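Local coordinates for protein beta-lactamase (Serratia marcescens, PDB 5GS8) that probably hydrolyses the amide bond of beta-lactam antibiotics to give substituted beta-amino acids, as a class A serine beta-lactamase conferring antibiotic resistance, at residues 108-113 and 194-199; 41-46 and 247-252. All coordinates share one frame; numbering follows the deposited sequence.

Contact 1: 108-113 and 194-199; sequences VSHSDN and ETTTGP. With NA (sodium ion), chain L; NA (sodium ion), chain Q; NA (sodium ion), chain H; SO4 (sulfate ion), chain C.
Ser109 and Thr195 bring their backbones unusually close, CA to CA 3.7 Å, and Ser109 O meets two groups of segment 194-199. Thr196 N donates to Ser109 O at 3.0 Å, with an N-H...O angle of 164°, and Thr195 CA lies 3.4 Å from the same oxygen, a CA-H...O contact. Ser109 is buried; its short side chain sets CB beside Glu194 O and Thr195 CA, while OG is satisfied by Thr191 O and by a water that also donates to Glu194 OE1. Thr196 approaches the His110 ring from above: OG1 sits over one face, nearer the rim, 3.3 Å from both NE2 and CD2. That hydroxyl lies between the backbone N and carbonyl carbon (chi1 58°), which swings it over the imidazole; a water bonded to Thr196 OG1 at 2.9 Å accepts a weak bond from His110 NE2. Thr197 divides its branches: methyl CG2 packs on Ser111 CB at 4.2 Å, and OG1 bonds to Thr216 OG1 and to a water that donates to Val108 O. The backbone oxygens of Thr195, Thr197 and Gly198 each bind a sodium ion. Ser111 OG donates at 2.7 Å to O2 of a sulfate, probably from the crystallisation liquor, which Ser47, Thr216 and Ser218 also bind. Ser111 matches the serine of the class A SDN motif, consistent with a place beside the active site. The contact joins the end of helix 100-109 to the loop between helix 182-193 and strand 212-218, with Val108 on helix 182-193 and His110 against Pro86 of helix 86-90.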
loop_
_atom_site.group_PDB
_atom_site.type_symbol
_atom_site.label_atom_id
_atom_site.label_comp_id
_atom_site.label_asym_id
_atom_site.label_seq_id
_atom_site.Cartn_x
_atom_site.Cartn_y
_atom_site.Cartn_z
ATOM N N VAL A 108 5.165 -6.630 11.627
ATOM C CA VAL A 108 5.934 -7.809 11.317
ATOM C C VAL A 108 5.088 -8.790 10.527
ATOM O O VAL A 108 5.417 -9.149 9.391
ATOM C CB VAL A 108 6.489 -8.479 12.582
ATOM C CG1 VAL A 108 7.185 -9.803 12.253
ATOM C CG2 VAL A 108 7.451 -7.552 13.290
ATOM N N SER A 109 4.014 -9.286 11.136
ATOM C CA SER A 109 3.214 -10.368 10.477
ATOM C C SER A 109 2.522 -9.903 9.202
ATOM O O SER A 109 2.334 -10.700 8.297
ATOM C CB SER A 109 2.124 -10.933 11.426
ATOM O OG SER A 109 2.720 -11.338 12.665
ATOM N N HIS A 110 2.065 -8.649 9.173
ATOM C CA HIS A 110 1.367 -8.105 8.027
ATOM C C HIS A 110 2.165 -7.033 7.290
ATOM O O HIS A 110 1.655 -6.406 6.371
ATOM C CB HIS A 110 -0.014 -7.589 8.479
ATOM C CG HIS A 110 -1.003 -8.669 8.806
ATOM N ND1 HIS A 110 -1.020 -9.361 9.998
ATOM C CD2 HIS A 110 -1.993 -9.202 8.050
ATOM C CE1 HIS A 110 -1.956 -10.293 9.960
ATOM N NE2 HIS A 110 -2.568 -10.211 8.790
ATOM N N SER A 111 3.404 -6.824 7.696
ATOM C CA SER A 111 4.316 -5.922 6.981
ATOM C C SER A 111 3.818 -4.483 6.877
ATOM O O SER A 111 4.168 -3.750 5.930
ATOM C CB SER A 111 4.659 -6.486 5.602
ATOM O OG SER A 111 5.955 -6.036 5.236
ATOM N N ASP A 112 3.085 -3.991 7.865
ATOM C CA ASP A 112 2.538 -2.652 7.767
ATOM C C ASP A 112 3.595 -1.582 7.568
ATOM O O ASP A 112 4.527 -1.456 8.361
ATOM C CB ASP A 112 1.692 -2.331 8.996
ATOM C CG ASP A 112 0.723 -1.229 8.722
ATOM O OD1 ASP A 112 1.154 -0.071 8.676
ATOM O OD2 ASP A 112 -0.444 -1.509 8.466
ATOM N N ASN A 113 3.432 -0.744 6.555
ATOM C CA ASN A 113 4.434 0.307 6.284
ATOM C C ASN A 113 4.291 1.478 7.278
ATOM O O ASN A 113 5.275 2.103 7.669
ATOM C CB ASN A 113 4.292 0.853 4.858
ATOM C CG ASN A 113 4.857 -0.084 3.810
ATOM O OD1 ASN A 113 5.535 -1.063 4.121
ATOM N ND2 ASN A 113 4.532 0.178 2.551
ATOM N N GLU A 194 3.245 -16.236 12.688
ATOM C CA GLU A 194 1.921 -15.756 12.328
ATOM C C GLU A 194 1.956 -14.923 11.036
ATOM O O GLU A 194 0.895 -14.515 10.551
ATOM C CB GLU A 194 1.400 -14.908 13.486
ATOM C CG GLU A 194 0.940 -15.761 14.670
ATOM C CD GLU A 194 0.650 -14.996 15.967
ATOM O OE1 GLU A 194 0.860 -13.775 16.050
ATOM O OE2 GLU A 194 0.148 -15.659 16.930
ATOM N N THR A 195 3.142 -14.611 10.521
ATOM C CA THR A 195 3.207 -13.851 9.273
ATOM C C THR A 195 2.289 -14.399 8.191
ATOM O O THR A 195 2.284 -15.627 7.932
ATOM C CB THR A 195 4.675 -13.828 8.780
ATOM O OG1 THR A 195 5.449 -13.081 9.724
ATOM C CG2 THR A 195 4.805 -13.251 7.380
ATOM N N THR A 196 1.567 -13.505 7.534
ATOM C CA THR A 196 0.669 -13.908 6.460
ATOM C C THR A 196 1.140 -13.528 5.068
ATOM O O THR A 196 0.596 -14.026 4.072
ATOM C CB THR A 196 -0.732 -13.329 6.627
ATOM O OG1 THR A 196 -0.671 -11.918 6.681
ATOM C CG2 THR A 196 -1.323 -13.795 7.940
ATOM N N THR A 197 2.120 -12.641 4.972
ATOM C CA THR A 197 2.672 -12.280 3.684
ATOM C C THR A 197 3.580 -13.387 3.170
ATOM O O THR A 197 3.972 -14.316 3.894
ATOM C CB THR A 197 3.434 -10.954 3.756
ATOM O OG1 THR A 197 4.577 -11.119 4.628
ATOM C CG2 THR A 197 2.542 -9.846 4.297
ATOM N N GLY A 198 3.826 -13.342 1.876
ATOM C CA GLY A 198 4.728 -14.274 1.224
ATOM C C GLY A 198 4.465 -15.733 1.412
ATOM O O GLY A 198 5.382 -16.520 1.506
ATOM N N PRO A 199 3.212 -16.170 1.318
ATOM C CA PRO A 199 2.964 -17.615 1.502
ATOM C C PRO A 199 3.550 -18.501 0.404
ATOM O O PRO A 199 3.695 -19.710 0.616
ATOM C CB PRO A 199 1.434 -17.696 1.532
ATOM C CG PRO A 199 0.999 -16.520 0.707
ATOM C CD PRO A 199 1.965 -15.406 1.087
HETATM NA NA NA L . 3.360 -16.681 5.213
HETATM NA NA NA Q . 4.155 -17.811 8.325
HETATM NA NA NA H . 7.187 -17.863 3.171
HETATM S S SO4 C . 6.481 -6.705 1.973
HETATM O O1 SO4 C . 7.555 -5.665 1.590
HETATM O O2 SO4 C . 5.406 -5.896 2.614
HETATM O O3 SO4 C . 7.047 -7.712 2.899
HETATM O O4 SO4 C . 5.901 -7.401 0.897
HETATM O O HOH W 1 5.873 -10.166 6.814
HETATM O O HOH W 2 0.760 -11.505 14.610
HETATM O O HOH W 3 -3.525 -11.563 6.074
HETATM O O HOH W 4 0.881 -18.073 5.597
#

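Contact 2: 41-46 and 247-252. With NA (sodium ion), chain S; SO4 (sulfate ion), chain B.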
loop_
_atom_site.group_PDB
_atom_site.type_symbol
_atom_site.label_atom_id
_atom_site.label_comp_id
_atom_site.label_asym_id
_atom_site.label_seq_id
_atom_site.Cartn_x
_atom_site.Cartn_y
_atom_site.Cartn_z
ATOM N N HIS A 41 27.520 -9.387 -2.148
ATOM C CA HIS A 41 26.793 -8.221 -2.611
ATOM C C HIS A 41 25.945 -7.608 -1.510
ATOM O O HIS A 41 25.691 -8.234 -0.472
ATOM C CB HIS A 41 25.905 -8.613 -3.808
ATOM C CG HIS A 41 26.678 -9.139 -4.968
ATOM N ND1 HIS A 41 27.215 -8.324 -5.939
ATOM C CD2 HIS A 41 27.012 -10.407 -5.310
ATOM C CE1 HIS A 41 27.835 -9.072 -6.838
ATOM N NE2 HIS A 41 27.666 -10.339 -6.515
ATOM N N HIS A 42 25.527 -6.356 -1.737
ATOM C CA HIS A 42 24.670 -5.625 -0.816
ATOM C C HIS A 42 23.238 -5.575 -1.347
ATOM O O HIS A 42 22.914 -4.804 -2.239
ATOM C CB HIS A 42 25.247 -4.241 -0.581
ATOM C CG HIS A 42 26.461 -4.257 0.279
ATOM N ND1 HIS A 42 27.087 -3.105 0.708
ATOM C CD2 HIS A 42 27.166 -5.281 0.801
ATOM C CE1 HIS A 42 28.089 -3.421 1.490
ATOM N NE2 HIS A 42 28.199 -4.733 1.513
ATOM N N TYR A 43 22.369 -6.366 -0.745
ATOM C CA TYR A 43 21.022 -6.524 -1.259
ATOM C C TYR A 43 20.056 -5.582 -0.533
ATOM O O TYR A 43 20.163 -5.396 0.655
ATOM C CB TYR A 43 20.560 -7.967 -0.970
ATOM C CG TYR A 43 21.352 -9.005 -1.716
ATOM C CD1 TYR A 43 20.991 -9.347 -2.997
ATOM C CD2 TYR A 43 22.524 -9.495 -1.243
ATOM C CE1 TYR A 43 21.759 -10.183 -3.773
ATOM C CE2 TYR A 43 23.294 -10.390 -2.004
ATOM C CZ TYR A 43 22.872 -10.744 -3.259
ATOM O OH TYR A 43 23.577 -11.614 -4.060
ATOM N N PRO A 44 19.152 -4.938 -1.278
ATOM C CA PRO A 44 18.149 -4.109 -0.618
ATOM C C PRO A 44 17.208 -4.987 0.214
ATOM O O PRO A 44 16.757 -6.043 -0.250
ATOM C CB PRO A 44 17.438 -3.405 -1.783
ATOM C CG PRO A 44 17.649 -4.327 -2.956
ATOM C CD PRO A 44 18.979 -4.975 -2.745
ATOM N N MET A 45 16.971 -4.562 1.435
ATOM C CA MET A 45 16.201 -5.364 2.396
ATOM C C MET A 45 14.680 -5.319 2.179
ATOM O O MET A 45 13.983 -6.291 2.539
ATOM C CB MET A 45 16.557 -4.950 3.807
ATOM C CG MET A 45 17.915 -5.458 4.262
ATOM S SD MET A 45 18.188 -5.305 6.047
ATOM C CE MET A 45 18.520 -3.584 6.139
ATOM N N GLN A 46 14.177 -4.140 1.762
ATOM C CA GLN A 46 12.739 -3.656 1.919
ATOM C C GLN A 46 12.166 -4.059 3.277
ATOM O O GLN A 46 12.847 -3.874 4.282
ATOM C CB GLN A 46 11.882 -4.107 0.743
ATOM C CG GLN A 46 12.183 -3.317 -0.520
ATOM C CD GLN A 46 11.552 -1.952 -0.556
ATOM O OE1 GLN A 46 10.706 -1.594 0.276
ATOM N NE2 GLN A 46 12.005 -1.126 -1.513
ATOM N N ALA A 247 17.935 -17.060 4.326
ATOM C CA ALA A 247 17.579 -15.746 3.779
ATOM C C ALA A 247 17.803 -15.762 2.284
ATOM O O ALA A 247 18.853 -16.248 1.817
ATOM C CB ALA A 247 18.402 -14.683 4.445
ATOM N N VAL A 248 16.778 -15.387 1.521
ATOM C CA VAL A 248 16.889 -15.290 0.082
ATOM C C VAL A 248 16.484 -13.894 -0.387
ATOM O O VAL A 248 15.404 -13.388 -0.041
ATOM C CB VAL A 248 16.088 -16.364 -0.653
ATOM C CG1 VAL A 248 16.291 -16.239 -2.150
ATOM C CG2 VAL A 248 16.417 -17.759 -0.137
ATOM N N TYR A 249 17.366 -13.267 -1.176
ATOM C CA TYR A 249 17.150 -11.940 -1.731
ATOM C C TYR A 249 17.185 -12.026 -3.233
ATOM O O TYR A 249 18.223 -12.290 -3.820
ATOM C CB TYR A 249 18.251 -10.986 -1.249
ATOM C CG TYR A 249 18.280 -10.846 0.229
ATOM C CD1 TYR A 249 19.012 -11.729 1.040
ATOM C CD2 TYR A 249 17.592 -9.805 0.856
ATOM C CE1 TYR A 249 19.002 -11.599 2.412
ATOM C CE2 TYR A 249 17.533 -9.731 2.257
ATOM C CZ TYR A 249 18.227 -10.625 3.008
ATOM O OH TYR A 249 18.186 -10.484 4.375
ATOM N N VAL A 250 16.047 -11.926 -3.874
ATOM C CA VAL A 250 16.000 -11.854 -5.336
ATOM C C VAL A 250 16.034 -10.399 -5.730
ATOM O O VAL A 250 15.016 -9.680 -5.558
ATOM C CB VAL A 250 14.740 -12.527 -5.879
ATOM C CG1 VAL A 250 14.736 -12.484 -7.406
ATOM C CG2 VAL A 250 14.645 -13.973 -5.420
ATOM N N SER A 251 17.207 -9.919 -6.150
ATOM C CA SER A 251 17.397 -8.479 -6.400
ATOM C C SER A 251 17.526 -8.123 -7.872
ATOM O O SER A 251 17.879 -8.956 -8.712
ATOM C CB SER A 251 18.563 -7.891 -5.608
ATOM O OG SER A 251 19.802 -8.281 -6.210
ATOM N N ASP A 252 17.184 -6.880 -8.165
ATOM C CA ASP A 252 17.368 -6.298 -9.485
ATOM C C ASP A 252 16.907 -7.228 -10.598
ATOM O O ASP A 252 17.666 -7.613 -11.549
ATOM C CB ASP A 252 18.798 -5.827 -9.633
ATOM C CG ASP A 252 19.128 -4.700 -8.687
ATOM O OD1 ASP A 252 18.185 -4.062 -8.161
ATOM O OD2 ASP A 252 20.334 -4.355 -8.603
HETATM NA NA NA S . 17.925 -7.897 -14.358
HETATM S S SO4 B . 26.562 -4.748 -5.283
HETATM O O1 SO4 B . 27.474 -4.159 -4.294
HETATM O O2 SO4 B . 25.489 -5.426 -4.572
HETATM O O3 SO4 B . 27.513 -5.663 -5.955
HETATM O O4 SO4 B . 26.048 -3.669 -6.167
HETATM O O HOH W 5 19.697 -10.128 -15.047
HETATM O O HOH W 6 19.557 -5.893 -15.052
#
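Tyr43 and Tyr249 pack side by side where two antiparallel sheets of the class A beta-lactamase fold meet, short strand 43-44 lying over strand 243-253 of the five-stranded sheet. The tight part is apolar: Tyr43 CD1 reaches Tyr249 CB at 3.6 Å. Tyr249 CG stands anti to its carbonyl carbon (chi1 -60°), which places the ring alongside Tyr43 CB. With planes at 27° and centroids 5.7 Å apart, the rings are slid past one another and barely overlap, so the grip comes from beta carbons meeting ring atoms. Tyrosine suits both places because its ring fills the interior while its hydroxyl finds a polar anchor, Asn38 O for Tyr43 and Thr167 OG1 for Tyr249. Pro44 fits through its ring, whose CD lies 4.1 Å from Ser251 CB, while its O accepts from Asn231 ND2.

Toward the solvent side the segments part. His41 ND1 and the backbone N of His42 donate to a sulfate, probably from the crystallisation liquor, and Asp252 O binds a sodium ion. At the edge of the packed part, compact Ser251 brings OG, bonded to Lys21 O, near the plane of the Tyr43 ring, 3.6 Å from Tyr43 CD1.

How the contacts relate
The two contacts lie on opposite sides of the chain's centre, their own centres about 18 Å apart and their nearest atoms about 6 Å apart, so they do not touch. In sequence, contact 1 falls wholly within the span between the two segments of contact 2. Of the two, contact 1 alone reaches the sulfate of the probable active site directly, through Ser111. Contact 2 is connected to that site through the chain: Gln46 is followed by Ser47, which begins the SxxK pattern with Lys50 and also bonds the ion. Contact 2 thus packs the strand preceding that serine onto the central sheet.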